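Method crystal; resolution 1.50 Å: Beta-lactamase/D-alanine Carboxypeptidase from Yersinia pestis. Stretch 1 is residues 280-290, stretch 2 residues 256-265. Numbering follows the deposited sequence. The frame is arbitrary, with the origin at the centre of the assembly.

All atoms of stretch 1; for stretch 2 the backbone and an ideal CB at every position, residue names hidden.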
# COMPACT_ATOMS: atom_id res chain seq x y z
N ALA A 280 -2.70 8.99 12.89
CA ALA A 280 -2.24 9.64 11.67
C ALA A 280 -2.16 11.13 11.92
O ALA A 280 -3.18 11.79 12.14
CB ALA A 280 -3.21 9.36 10.52
N ASP A 281 -0.95 11.66 11.90
CA ASP A 281 -0.78 13.10 12.09
C ASP A 281 -0.86 13.91 10.79
O ASP A 281 -1.18 15.11 10.81
CB ASP A 281 0.51 13.37 12.85
CG ASP A 281 0.44 12.84 14.26
OD1 ASP A 281 -0.54 13.20 14.95
OD2 ASP A 281 1.31 12.05 14.66
N ALA A 282 -0.60 13.26 9.66
CA ALA A 282 -0.81 13.89 8.36
C ALA A 282 -1.07 12.82 7.33
O ALA A 282 -0.58 11.68 7.46
CB ALA A 282 0.39 14.79 7.95
N LEU A 283 -1.86 13.16 6.32
CA LEU A 283 -2.16 12.23 5.24
C LEU A 283 -1.47 12.69 3.97
O LEU A 283 -1.53 13.88 3.60
CB LEU A 283 -3.67 12.19 4.98
CG LEU A 283 -4.58 11.86 6.17
CD1 LEU A 283 -6.02 11.64 5.71
CD2 LEU A 283 -4.07 10.68 6.95
N GLY A 284 -0.80 11.76 3.30
CA GLY A 284 -0.24 12.03 1.99
C GLY A 284 -1.01 11.29 0.92
O GLY A 284 -2.23 11.04 1.02
N LEU A 285 -0.29 10.91 -0.13
CA LEU A 285 -0.84 10.20 -1.26
C LEU A 285 -0.71 8.72 -0.91
O LEU A 285 0.28 8.05 -1.27
CB LEU A 285 -0.05 10.56 -2.53
CG LEU A 285 0.05 12.08 -2.77
CD1 LEU A 285 0.92 12.41 -3.98
CD2 LEU A 285 -1.35 12.78 -2.87
N GLY A 286 -1.68 8.23 -0.15
CA GLY A 286 -1.63 6.88 0.39
C GLY A 286 -0.78 6.81 1.65
O GLY A 286 -1.21 6.25 2.66
N TRP A 287 0.44 7.34 1.59
CA TRP A 287 1.32 7.40 2.75
C TRP A 287 0.63 8.08 3.91
O TRP A 287 -0.15 9.03 3.73
CB TRP A 287 2.58 8.20 2.41
CG TRP A 287 3.47 7.51 1.44
CD1 TRP A 287 3.53 7.72 0.07
CD2 TRP A 287 4.44 6.50 1.74
NE1 TRP A 287 4.48 6.87 -0.48
CE2 TRP A 287 5.05 6.12 0.52
CE3 TRP A 287 4.83 5.85 2.92
CZ2 TRP A 287 6.05 5.15 0.46
CZ3 TRP A 287 5.83 4.89 2.86
CH2 TRP A 287 6.42 4.55 1.63
N VAL A 288 0.94 7.61 5.12
CA VAL A 288 0.45 8.20 6.34
C VAL A 288 1.65 8.58 7.19
O VAL A 288 2.58 7.77 7.36
CB VAL A 288 -0.43 7.19 7.12
CG1 VAL A 288 -0.77 7.72 8.55
CG2 VAL A 288 -1.70 6.90 6.32
N TYR A 289 1.62 9.79 7.75
CA TYR A 289 2.72 10.26 8.58
C TYR A 289 2.30 10.28 10.03
O TYR A 289 1.22 10.76 10.37
CB TYR A 289 3.16 11.67 8.17
CG TYR A 289 4.20 12.26 9.10
CD1 TYR A 289 5.50 11.77 9.12
CD2 TYR A 289 3.88 13.32 9.95
CE1 TYR A 289 6.45 12.31 9.97
CE2 TYR A 289 4.83 13.87 10.81
CZ TYR A 289 6.12 13.36 10.81
OH TYR A 289 7.07 13.88 11.65
N MSE A 290 3.16 9.72 10.88
CA MSE A 290 2.98 9.79 12.33
C MSE A 290 4.12 10.60 12.90
O MSE A 290 5.30 10.27 12.69
CB MSE A 290 2.98 8.38 12.94
CG MSE A 290 1.90 7.47 12.34
SE MSE A 290 1.72 5.75 13.21
CE MSE A 290 3.56 5.12 13.12
N UNK A 256 10.32 12.35 -3.15
CA UNK A 256 9.80 13.43 -2.30
C UNK A 256 8.39 13.84 -2.69
O UNK A 256 7.55 14.09 -1.82
CB UNK A 256 10.72 14.65 -2.37
N UNK A 257 8.11 13.88 -3.99
CA UNK A 257 6.75 14.21 -4.42
C UNK A 257 5.79 13.10 -4.00
O UNK A 257 4.66 13.35 -3.60
CB UNK A 257 6.69 14.42 -5.93
N UNK A 258 6.25 11.85 -4.08
CA UNK A 258 5.37 10.75 -3.70
C UNK A 258 5.01 10.79 -2.24
O UNK A 258 3.93 10.35 -1.87
CB UNK A 258 6.02 9.41 -4.03
N UNK A 259 5.91 11.33 -1.42
CA UNK A 259 5.73 11.34 0.04
C UNK A 259 5.29 12.70 0.57
O UNK A 259 5.27 12.93 1.79
CB UNK A 259 7.03 10.93 0.73
N UNK A 260 4.90 13.59 -0.34
CA UNK A 260 4.41 14.90 0.07
C UNK A 260 3.13 14.75 0.88
O UNK A 260 2.27 13.91 0.59
CB UNK A 260 4.17 15.79 -1.15
N UNK A 261 3.00 15.59 1.91
CA UNK A 261 1.84 15.53 2.77
C UNK A 261 0.85 16.62 2.39
O UNK A 261 1.24 17.75 2.13
CB UNK A 261 2.25 15.66 4.24
N UNK A 262 -0.43 16.26 2.39
CA UNK A 262 -1.49 17.15 1.89
C UNK A 262 -2.50 17.60 2.93
O UNK A 262 -3.06 18.70 2.80
CB UNK A 262 -2.24 16.45 0.76
N UNK A 263 -2.74 16.77 3.94
CA UNK A 263 -3.67 17.15 5.01
C UNK A 263 -3.07 16.85 6.37
O UNK A 263 -2.82 15.70 6.71
CB UNK A 263 -5.01 16.42 4.85
N UNK A 264 -2.86 17.89 7.17
CA UNK A 264 -2.57 17.69 8.58
C UNK A 264 -3.86 17.19 9.25
O UNK A 264 -4.97 17.52 8.81
CB UNK A 264 -2.06 18.98 9.23
N UNK A 265 -3.73 16.41 10.31
CA UNK A 265 -4.90 15.85 10.97
C UNK A 265 -5.89 16.95 11.35
O UNK A 265 -7.11 16.81 11.16
CB UNK A 265 -4.48 15.06 12.21

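Positions 256 and 257 ride the end of a helix, and their ideal CB atoms find nothing of stretch 1 within 5.5 Å. The contact sets no rule here, so long polar chains suit as well as any; they are K256 and R257.

At 258, still helical, CB points sideways and lies 4.6 Å from NE1 of W287, an indole donor. An acceptor long enough to reach that nitrogen would suit, directly or through water. The residue is E258, and a water bridges the pair, donating to OE1 of E258 and accepting from NE1 of W287.

Position 259 leaves helical angles, with CB sideways, 4.8 Å from CD1 of W287. A flexible chain with methylenes could lie on the indole; Met, Gln, Lys or Arg would all serve. Q259 lays CG over the five-membered ring, 3.9 Å from its centroid and nearly on the normal, while its NE2 comes 3.4 Å from CZ2 of W287 over the same ring system.

At 260 CB is remote, 5.5 Å from CD1 of L285, and the backbone carries the contact, so a small residue is enough. It is A260. One water receives the N-H of L285 and donates to the carbonyls of 258 and A260, filling a gap too wide for direct bonding.

Position 261 has extended angles; its CB lies 4.2 Å from CB of A282, and G284 leaves space beside it. A branched aliphatic fits. L261 places CD1 3.9 Å from CB of A282 and CD2 3.9 Å from CB of Y289.

At 262 the N-H bonds to O of L283 (N to O 2.9 Å), which any residue but proline could supply. CB points sideways, 5.2 Å from CD2 of L285, which invites a large apolar or aromatic group. Y262 brings CE2 to 3.6 Å from that same CD2 of L285.

Position 263 pairs antiparallel with L283, its N donating to L283 O (3.2 Å) and its O accepting from L283 N (2.7 Å). CB shares a sheet face with L283, so beta-branched, aliphatic or aromatic residues suit. F263 meets L283 CB to CB at 4.4 Å, then its ring leads away.

At 264 CB joins A282 on the other face, 5.0 Å from the alanine CB. Stretch 1 offers that small apolar CB and the carbonyl O of D281, 4.3 Å from the ideal CB, so a short apolar chain or a flexible polar one would suit; Q264 folds back to put NE2 3.7 Å from CB of A282.

At 265 N donates to O of D281 (2.9 Å), and CB lies 3.5 Å from O of A280, a carbonyl awaiting a donor. Lys or Arg could turn to it. R265, extended through chi3, gives NH1 to O of A280 at 2.8 Å, near the guanidinium plane.

Stretch 2 256-265: KREQALYFQR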
# COMPACT_ATOMS: atom_id res chain seq x y z
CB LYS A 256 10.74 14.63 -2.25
CG LYS A 256 11.92 14.37 -1.33
CD LYS A 256 12.91 15.51 -1.31
CE LYS A 256 14.00 15.25 -0.28
NZ LYS A 256 15.14 16.21 -0.38
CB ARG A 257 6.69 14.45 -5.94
CG ARG A 257 7.18 15.83 -6.35
CD ARG A 257 7.13 16.01 -7.86
NE ARG A 257 8.35 15.52 -8.49
CZ ARG A 257 8.42 14.49 -9.34
NH1 ARG A 257 7.32 13.80 -9.67
NH2 ARG A 257 9.60 14.15 -9.83
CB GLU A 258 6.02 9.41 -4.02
CG GLU A 258 6.01 9.09 -5.51
CD GLU A 258 6.76 7.82 -5.82
OE1 GLU A 258 6.58 6.82 -5.09
OE2 GLU A 258 7.53 7.81 -6.81
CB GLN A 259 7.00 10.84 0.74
CG GLN A 259 7.25 9.38 0.42
CD GLN A 259 8.32 8.75 1.28
OE1 GLN A 259 9.37 9.34 1.52
NE2 GLN A 259 8.06 7.52 1.74
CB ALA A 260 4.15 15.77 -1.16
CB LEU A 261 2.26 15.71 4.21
CG LEU A 261 3.19 14.58 4.65
CD1 LEU A 261 3.73 14.91 6.00
CD2 LEU A 261 2.45 13.24 4.65
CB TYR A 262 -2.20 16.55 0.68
CG TYR A 262 -1.34 16.64 -0.55
CD1 TYR A 262 -1.42 17.72 -1.42
CD2 TYR A 262 -0.37 15.67 -0.81
CE1 TYR A 262 -0.61 17.81 -2.54
CE2 TYR A 262 0.45 15.75 -1.93
CZ TYR A 262 0.34 16.82 -2.79
OH TYR A 262 1.16 16.91 -3.89
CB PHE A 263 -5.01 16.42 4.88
CG PHE A 263 -5.74 16.73 3.61
CD1 PHE A 263 -6.67 17.78 3.55
CD2 PHE A 263 -5.51 15.99 2.46
CE1 PHE A 263 -7.33 18.08 2.36
CE2 PHE A 263 -6.18 16.27 1.28
CZ PHE A 263 -7.08 17.33 1.23
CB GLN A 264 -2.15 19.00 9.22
CG GLN A 264 -0.84 19.54 8.66
CD GLN A 264 0.32 18.58 8.85
OE1 GLN A 264 0.49 18.00 9.92
NE2 GLN A 264 1.13 18.39 7.81
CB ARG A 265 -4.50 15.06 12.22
CG ARG A 265 -5.61 14.19 12.75
CD ARG A 265 -5.19 13.42 14.00
NE ARG A 265 -6.26 12.55 14.46
CZ ARG A 265 -6.46 11.30 14.03
NH1 ARG A 265 -5.64 10.76 13.13
NH2 ARG A 265 -7.49 10.60 14.48
O HOH W 1 2.44 11.21 0.22
O HOH W 2 4.58 6.16 -3.33
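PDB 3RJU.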